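Local coordinates for Ras-related protein Rab-21 (Homo sapiens, PDB 1Z08) that belongs to the Rab branch of the Ras family of small G proteins, with a P-loop fold that binds phosphoaminophosphonic acid-guanylate ester and a magnesium ion, at residues D92-V97 with I131-S136; K144-S149 with E157-D162. The protein carries 1 engineered substitution. All coordinates share one frame; numbering follows the deposited sequence.

Contact 1 (D92-V97 with I131-S136); sequences DSFQKV and IQEAES
Phe94 and Ala134, with CA atoms 7.8 Å apart, mark where helix segments 92-97 and 131-136 lie side by side, their axes 11.5 Å apart and running the same way to within 15°. The gap is wide for two helices, and the longer side chains do the bridging. Phe94 holds CG anti to its own nitrogen (chi1 167°), which sends the ring across to the second helix. There Phe94 CE1 meets Ala134 CB at 3.7 Å, while Phe94 CZ rests 3.7 Å from Ala134 CA, so the ring packs on backbone as well as on the methyl. Glu133 reaches back with a fully extended chain, and its OE2 arrives at the rim of the ring, near the ring plane and 3.7 Å from Phe94 CE2; the carboxylate itself is turned steeply against the ring. Glu133 OE2 also accepts a hydrogen bond from Gln95 NE2 at 3.1 Å, with an N-H...O angle of 159°. OE2 lies in the plane of the amide, whereas the donor comes to it from well above the carboxylate plane. Gln95 NE2 has a stronger partner in Glu91, on its own helix, and Gln95 OE1 takes a bond from Lys98 NZ. On the sheet side, Tyr86 of strand 81-87 meets the Phe94 ring edge-to-face and also touches Ala134. The contact thus pairs two helices of the P-loop α/β fold over the sheet: an apolar inner part of Phe94 and Ala134, and a polar rim where one amide nitrogen, shared by two carboxylates, probably eases their mutual repulsion.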
loop_
_atom_site.group_PDB
_atom_site.type_symbol
_atom_site.label_atom_id
_atom_site.label_comp_id
_atom_site.label_asym_id
_atom_site.label_seq_id
_atom_site.Cartn_x
_atom_site.Cartn_y
_atom_site.Cartn_z
ATOM N N ASP A 92 15.063 -7.675 1.983
ATOM C CA ASP A 92 14.439 -8.012 3.269
ATOM C C ASP A 92 13.022 -7.453 3.384
ATOM O O ASP A 92 12.117 -8.124 3.899
ATOM C CB ASP A 92 15.292 -7.505 4.435
ATOM C CG ASP A 92 16.576 -8.296 4.615
ATOM O OD1 ASP A 92 16.755 -9.334 3.939
ATOM O OD2 ASP A 92 17.410 -7.874 5.447
ATOM N N SER A 93 12.835 -6.227 2.894
ATOM C CA SER A 93 11.540 -5.558 2.958
ATOM C C SER A 93 10.490 -6.272 2.107
ATOM O O SER A 93 9.313 -6.304 2.475
ATOM C CB SER A 93 11.656 -4.080 2.562
ATOM O OG SER A 93 11.783 -3.913 1.162
ATOM N N PHE A 94 10.913 -6.846 0.980
ATOM C CA PHE A 94 9.996 -7.631 0.153
ATOM C C PHE A 94 9.599 -8.946 0.818
ATOM O O PHE A 94 8.419 -9.286 0.870
ATOM C CB PHE A 94 10.555 -7.919 -1.244
ATOM C CG PHE A 94 9.774 -8.972 -1.986
ATOM C CD1 PHE A 94 8.473 -8.717 -2.418
ATOM C CD2 PHE A 94 10.322 -10.231 -2.217
ATOM C CE1 PHE A 94 7.735 -9.695 -3.078
ATOM C CE2 PHE A 94 9.591 -11.217 -2.884
ATOM C CZ PHE A 94 8.300 -10.949 -3.313
ATOM N N GLN A 95 10.588 -9.685 1.314
ATOM C CA GLN A 95 10.326 -10.981 1.928
ATOM C C GLN A 95 9.419 -10.863 3.158
ATOM O O GLN A 95 8.660 -11.785 3.462
ATOM C CB GLN A 95 11.635 -11.716 2.250
ATOM C CG GLN A 95 12.487 -12.073 1.012
ATOM C CD GLN A 95 11.785 -13.004 0.023
ATOM O OE1 GLN A 95 10.915 -13.795 0.395
ATOM N NE2 GLN A 95 12.166 -12.910 -1.250
ATOM N N LYS A 96 9.475 -9.711 3.830
ATOM C CA LYS A 96 8.632 -9.419 4.995
ATOM C C LYS A 96 7.141 -9.288 4.653
ATOM O O LYS A 96 6.281 -9.538 5.503
ATOM C CB LYS A 96 9.129 -8.165 5.707
ATOM N N VAL A 97 6.845 -8.897 3.414
ATOM C CA VAL A 97 5.464 -8.768 2.920
ATOM C C VAL A 97 4.675 -10.080 3.056
ATOM O O VAL A 97 3.477 -10.059 3.348
ATOM C CB VAL A 97 5.440 -8.249 1.446
ATOM C CG1 VAL A 97 4.084 -8.471 0.781
ATOM C CG2 VAL A 97 5.831 -6.776 1.392
ATOM N N ILE A 131 11.464 -8.178 -9.872
ATOM C CA ILE A 131 10.114 -7.811 -10.323
ATOM C C ILE A 131 9.302 -9.074 -10.605
ATOM O O ILE A 131 8.142 -9.181 -10.201
ATOM C CB ILE A 131 10.132 -6.918 -11.590
ATOM C CG1 ILE A 131 10.745 -5.549 -11.278
ATOM C CG2 ILE A 131 8.711 -6.745 -12.165
ATOM C CD1 ILE A 131 10.867 -4.625 -12.476
ATOM N N GLN A 132 9.929 -10.032 -11.281
ATOM C CA GLN A 132 9.253 -11.267 -11.657
ATOM C C GLN A 132 8.809 -12.083 -10.446
ATOM O O GLN A 132 7.689 -12.598 -10.428
ATOM C CB GLN A 132 10.118 -12.091 -12.617
ATOM C CG GLN A 132 10.386 -11.374 -13.949
ATOM C CD GLN A 132 9.111 -11.015 -14.690
ATOM O OE1 GLN A 132 8.411 -11.887 -15.204
ATOM N NE2 GLN A 132 8.804 -9.723 -14.751
ATOM N N GLU A 133 9.674 -12.179 -9.437
ATOM C CA GLU A 133 9.334 -12.862 -8.189
ATOM C C GLU A 133 8.184 -12.160 -7.463
ATOM O O GLU A 133 7.251 -12.817 -6.991
ATOM C CB GLU A 133 10.554 -12.964 -7.262
ATOM C CG GLU A 133 10.265 -13.687 -5.940
ATOM C CD GLU A 133 11.460 -13.742 -4.997
ATOM O OE1 GLU A 133 12.526 -13.190 -5.329
ATOM O OE2 GLU A 133 11.326 -14.345 -3.912
ATOM N N ALA A 134 8.261 -10.831 -7.379
ATOM C CA ALA A 134 7.239 -10.033 -6.689
ATOM C C ALA A 134 5.872 -10.140 -7.355
ATOM O O ALA A 134 4.856 -10.332 -6.675
ATOM C CB ALA A 134 7.675 -8.575 -6.590
ATOM N N GLU A 135 5.851 -10.020 -8.681
ATOM C CA GLU A 135 4.612 -10.115 -9.452
ATOM C C GLU A 135 4.025 -11.518 -9.374
ATOM O O GLU A 135 2.819 -11.678 -9.151
ATOM C CB GLU A 135 4.841 -9.714 -10.910
ATOM C CG GLU A 135 5.071 -8.223 -11.108
ATOM C CD GLU A 135 5.142 -7.825 -12.564
ATOM O OE1 GLU A 135 5.171 -8.718 -13.441
ATOM O OE2 GLU A 135 5.176 -6.607 -12.833
ATOM N N SER A 136 4.887 -12.523 -9.547
ATOM C CA SER A 136 4.494 -13.927 -9.422
ATOM C C SER A 136 3.893 -14.207 -8.047
ATOM O O SER A 136 2.823 -14.818 -7.947
ATOM C CB SER A 136 5.688 -14.855 -9.670
ATOM O OG SER A 136 5.345 -16.204 -9.390
#

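Contact 2 (K144-S149 with E157-D162). With GNP (phosphoaminophosphonic acid-guanylate ester), chain F.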
loop_
_atom_site.group_PDB
_atom_site.type_symbol
_atom_site.label_atom_id
_atom_site.label_comp_id
_atom_site.label_asym_id
_atom_site.label_seq_id
_atom_site.Cartn_x
_atom_site.Cartn_y
_atom_site.Cartn_z
ATOM N N LYS A 144 -2.812 -7.837 -6.323
ATOM C CA LYS A 144 -2.276 -7.176 -7.500
ATOM C C LYS A 144 -0.975 -6.497 -7.101
ATOM O O LYS A 144 -0.830 -6.034 -5.966
ATOM C CB LYS A 144 -3.267 -6.167 -8.064
ATOM N N HIS A 145 -0.027 -6.471 -8.031
ATOM C CA HIS A 145 1.252 -5.815 -7.806
ATOM C C HIS A 145 1.276 -4.443 -8.473
ATOM O O HIS A 145 0.721 -4.262 -9.562
ATOM C CB HIS A 145 2.413 -6.687 -8.304
ATOM C CG HIS A 145 3.761 -6.138 -7.961
ATOM N ND1 HIS A 145 4.430 -6.474 -6.804
ATOM C CD2 HIS A 145 4.555 -5.256 -8.612
ATOM C CE1 HIS A 145 5.579 -5.824 -6.759
ATOM N NE2 HIS A 145 5.681 -5.082 -7.847
ATOM N N TYR A 146 1.913 -3.483 -7.804
ATOM C CA TYR A 146 1.993 -2.103 -8.279
ATOM C C TYR A 146 3.400 -1.552 -8.071
ATOM O O TYR A 146 4.057 -1.871 -7.076
ATOM C CB TYR A 146 1.014 -1.205 -7.517
ATOM C CG TYR A 146 -0.439 -1.633 -7.552
ATOM C CD1 TYR A 146 -0.928 -2.571 -6.645
ATOM C CD2 TYR A 146 -1.327 -1.081 -8.475
ATOM C CE1 TYR A 146 -2.264 -2.961 -6.663
ATOM C CE2 TYR A 146 -2.676 -1.462 -8.498
ATOM C CZ TYR A 146 -3.129 -2.405 -7.588
ATOM O OH TYR A 146 -4.449 -2.800 -7.587
ATOM N N HIS A 147 3.844 -0.718 -9.008
ATOM C CA HIS A 147 5.119 -0.004 -8.881
ATOM C C HIS A 147 4.854 1.465 -8.564
ATOM O O HIS A 147 4.046 2.107 -9.233
ATOM C CB HIS A 147 5.926 -0.092 -10.180
ATOM C CG HIS A 147 6.355 -1.480 -10.548
ATOM N ND1 HIS A 147 7.283 -2.192 -9.820
ATOM C CD2 HIS A 147 6.006 -2.273 -11.588
ATOM C CE1 HIS A 147 7.476 -3.370 -10.387
ATOM N NE2 HIS A 147 6.714 -3.444 -11.461
ATOM N N THR A 148 5.537 1.999 -7.550
ATOM C CA THR A 148 5.376 3.408 -7.177
ATOM C C THR A 148 6.695 4.122 -6.907
ATOM O O THR A 148 7.707 3.491 -6.604
ATOM C CB THR A 148 4.512 3.583 -5.903
ATOM O OG1 THR A 148 5.138 2.904 -4.805
ATOM C CG2 THR A 148 3.087 3.064 -6.108
ATOM N N SER A 149 6.658 5.447 -7.028
ATOM C CA SER A 149 7.676 6.332 -6.477
ATOM C C SER A 149 6.970 7.507 -5.813
ATOM O O SER A 149 6.376 8.350 -6.491
ATOM C CB SER A 149 8.630 6.845 -7.563
ATOM O OG SER A 149 9.515 7.827 -7.036
ATOM N N GLU A 157 -1.534 7.658 -7.868
ATOM C CA GLU A 157 -2.905 7.910 -8.300
ATOM C C GLU A 157 -3.529 6.618 -8.810
ATOM O O GLU A 157 -4.653 6.276 -8.445
ATOM C CB GLU A 157 -2.938 8.978 -9.399
ATOM C CG GLU A 157 -2.481 10.364 -8.953
ATOM C CD GLU A 157 -3.390 10.991 -7.906
ATOM O OE1 GLU A 157 -4.627 10.816 -7.986
ATOM O OE2 GLU A 157 -2.863 11.668 -7.000
ATOM N N GLU A 158 -2.766 5.908 -9.639
ATOM C CA GLU A 158 -3.172 4.642 -10.240
ATOM C C GLU A 158 -3.421 3.551 -9.192
ATOM O O GLU A 158 -4.393 2.799 -9.297
ATOM C CB GLU A 158 -2.113 4.185 -11.251
ATOM C CG GLU A 158 -1.930 5.116 -12.465
ATOM C CD GLU A 158 -0.897 6.234 -12.265
ATOM O OE1 GLU A 158 -0.704 6.718 -11.128
ATOM O OE2 GLU A 158 -0.276 6.636 -13.273
ATOM N N LEU A 159 -2.547 3.478 -8.186
ATOM C CA LEU A 159 -2.677 2.504 -7.094
ATOM C C LEU A 159 -3.995 2.659 -6.333
ATOM O O LEU A 159 -4.749 1.695 -6.182
ATOM C CB LEU A 159 -1.492 2.609 -6.118
ATOM C CG LEU A 159 -1.610 1.971 -4.724
ATOM C CD1 LEU A 159 -1.707 0.450 -4.781
ATOM C CD2 LEU A 159 -0.454 2.406 -3.830
ATOM N N PHE A 160 -4.262 3.871 -5.851
ATOM C CA PHE A 160 -5.461 4.120 -5.056
ATOM C C PHE A 160 -6.736 4.026 -5.887
ATOM O O PHE A 160 -7.752 3.527 -5.404
ATOM C CB PHE A 160 -5.367 5.454 -4.317
ATOM C CG PHE A 160 -4.478 5.410 -3.103
ATOM C CD1 PHE A 160 -4.951 4.896 -1.895
ATOM C CD2 PHE A 160 -3.167 5.874 -3.166
ATOM C CE1 PHE A 160 -4.133 4.848 -0.772
ATOM C CE2 PHE A 160 -2.340 5.833 -2.044
ATOM C CZ PHE A 160 -2.823 5.320 -0.845
ATOM N N LEU A 161 -6.673 4.494 -7.133
ATOM C CA LEU A 161 -7.811 4.390 -8.050
ATOM C C LEU A 161 -8.165 2.929 -8.322
ATOM O O LEU A 161 -9.334 2.549 -8.254
ATOM C CB LEU A 161 -7.539 5.133 -9.368
ATOM C CG LEU A 161 -8.599 5.039 -10.480
ATOM C CD1 LEU A 161 -9.901 5.716 -10.070
ATOM C CD2 LEU A 161 -8.084 5.632 -11.788
ATOM N N ASP A 162 -7.151 2.117 -8.615
ATOM C CA ASP A 162 -7.359 0.700 -8.898
ATOM C C ASP A 162 -7.860 -0.056 -7.670
ATOM O O ASP A 162 -8.750 -0.897 -7.781
ATOM C CB ASP A 162 -6.085 0.046 -9.442
ATOM C CG ASP A 162 -6.364 -1.269 -10.152
ATOM O OD1 ASP A 162 -5.801 -2.305 -9.740
ATOM O OD2 ASP A 162 -7.160 -1.265 -11.117
HETATM P PG GNP F . 8.068 4.286 9.315
HETATM O O1G GNP F . 9.235 4.175 10.268
HETATM O O2G GNP F . 7.181 5.483 9.539
HETATM O O3G GNP F . 7.388 2.950 9.420
HETATM N N3B GNP F . 8.642 4.419 7.819
HETATM P PB GNP F . 7.837 4.722 6.470
HETATM O O1B GNP F . 7.484 3.468 5.771
HETATM O O2B GNP F . 6.714 5.639 6.776
HETATM O O3A GNP F . 8.799 5.434 5.503
HETATM P PA GNP F . 8.909 6.935 5.172
HETATM O O1A GNP F . 7.782 7.340 4.308
HETATM O O2A GNP F . 9.161 7.764 6.376
HETATM O "O5'" GNP F . 10.192 7.028 4.266
HETATM C "C5'" GNP F . 11.417 6.433 4.693
HETATM C "C4'" GNP F . 12.558 6.915 3.815
HETATM O "O4'" GNP F . 12.355 6.463 2.451
HETATM C "C3'" GNP F . 12.724 8.429 3.739
HETATM O "O3'" GNP F . 14.108 8.716 3.686
HETATM C "C2'" GNP F . 11.990 8.777 2.444
HETATM O "O2'" GNP F . 12.406 9.988 1.842
HETATM C "C1'" GNP F . 12.358 7.576 1.578
HETATM N N9 GNP F . 11.424 7.341 0.482
HETATM C C8 GNP F . 10.068 7.115 0.566
HETATM N N7 GNP F . 9.497 6.946 -0.595
HETATM C C5 GNP F . 10.540 7.065 -1.509
HETATM C C6 GNP F . 10.544 6.977 -2.926
HETATM O O6 GNP F . 9.588 6.762 -3.683
HETATM N N1 GNP F . 11.821 7.152 -3.470
HETATM C C2 GNP F . 12.955 7.394 -2.729
HETATM N N2 GNP F . 14.099 7.541 -3.412
HETATM N N3 GNP F . 12.966 7.477 -1.405
HETATM C C4 GNP F . 11.731 7.310 -0.860
#
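Tyr146 packs on Leu159 and bonds to Asp162, joining strand 144-148, at the edge of the central sheet of this P-loop α/β fold, to the helix that follows it, 156-168. Segment 157-162 runs back over strand 144-148, at 153° between their directions and with axes 9.0 Å apart, in the usual manner of a strand-loop-helix unit. Tyr146 is the main bridge. Its ring offers a face to Leu159, whose CD1 makes a CH-pi contact 3.7 Å from the ring centroid and 16° off the normal, closest at Tyr146 CD1. In Leu159, with CG anti to the nitrogen (chi1 163°), a second turn at chi2 lays CD1 over the ring; the other branch, CD2, approaches Thr148 CG2 at 4.3 Å. Leu159 and Thr148 both touch Val117 of neighbouring strand 113-119, so Leu159 and the methyl of Thr148 are buried against the sheet. One helical turn beyond Leu159, Asp162 OD1 lies at the ring edge and accepts a short hydrogen bond from Tyr146 OH, 2.6 Å long, through its anti lone pair, the one facing away from the other oxygen. Arg166 NH1, also on the helix, donates to the same hydroxyl, so the phenol oxygen is held from two residues and the ring is fixed at its far end as well as by the leucine; the nearby arginine would probably favour the charged carboxylate. Thr148 turns its hydroxyl to Asn119. Ser149 belongs to the pocket of phosphoaminophosphonic acid-guanylate ester: its OG bonds to Asp122 OD1 and Gln152 N, and Ser149 CA lies 3.4 Å from O6 of the ligand.

Contacts 1 and 2 follow one another along the chain, and their centres lie 16 Å apart. Helix 131-140 leads directly into strand 144-148, so the second helix of contact 1 and the strand of contact 2 are successive elements. They touch: Ala134 packs against His145, and Ile131 and Glu135 pack against His147. The histidines meet helix 131-140 on one face of the sheet, while Tyr146 and Thr148 meet helix 156-168 on the other, so the edge strand is clasped between helices on both faces. Contact 1 stands back from phosphoaminophosphonic acid-guanylate ester, the Phe94 side chain about 14 Å from it at nearest approach; contact 2 reaches it at Ser149.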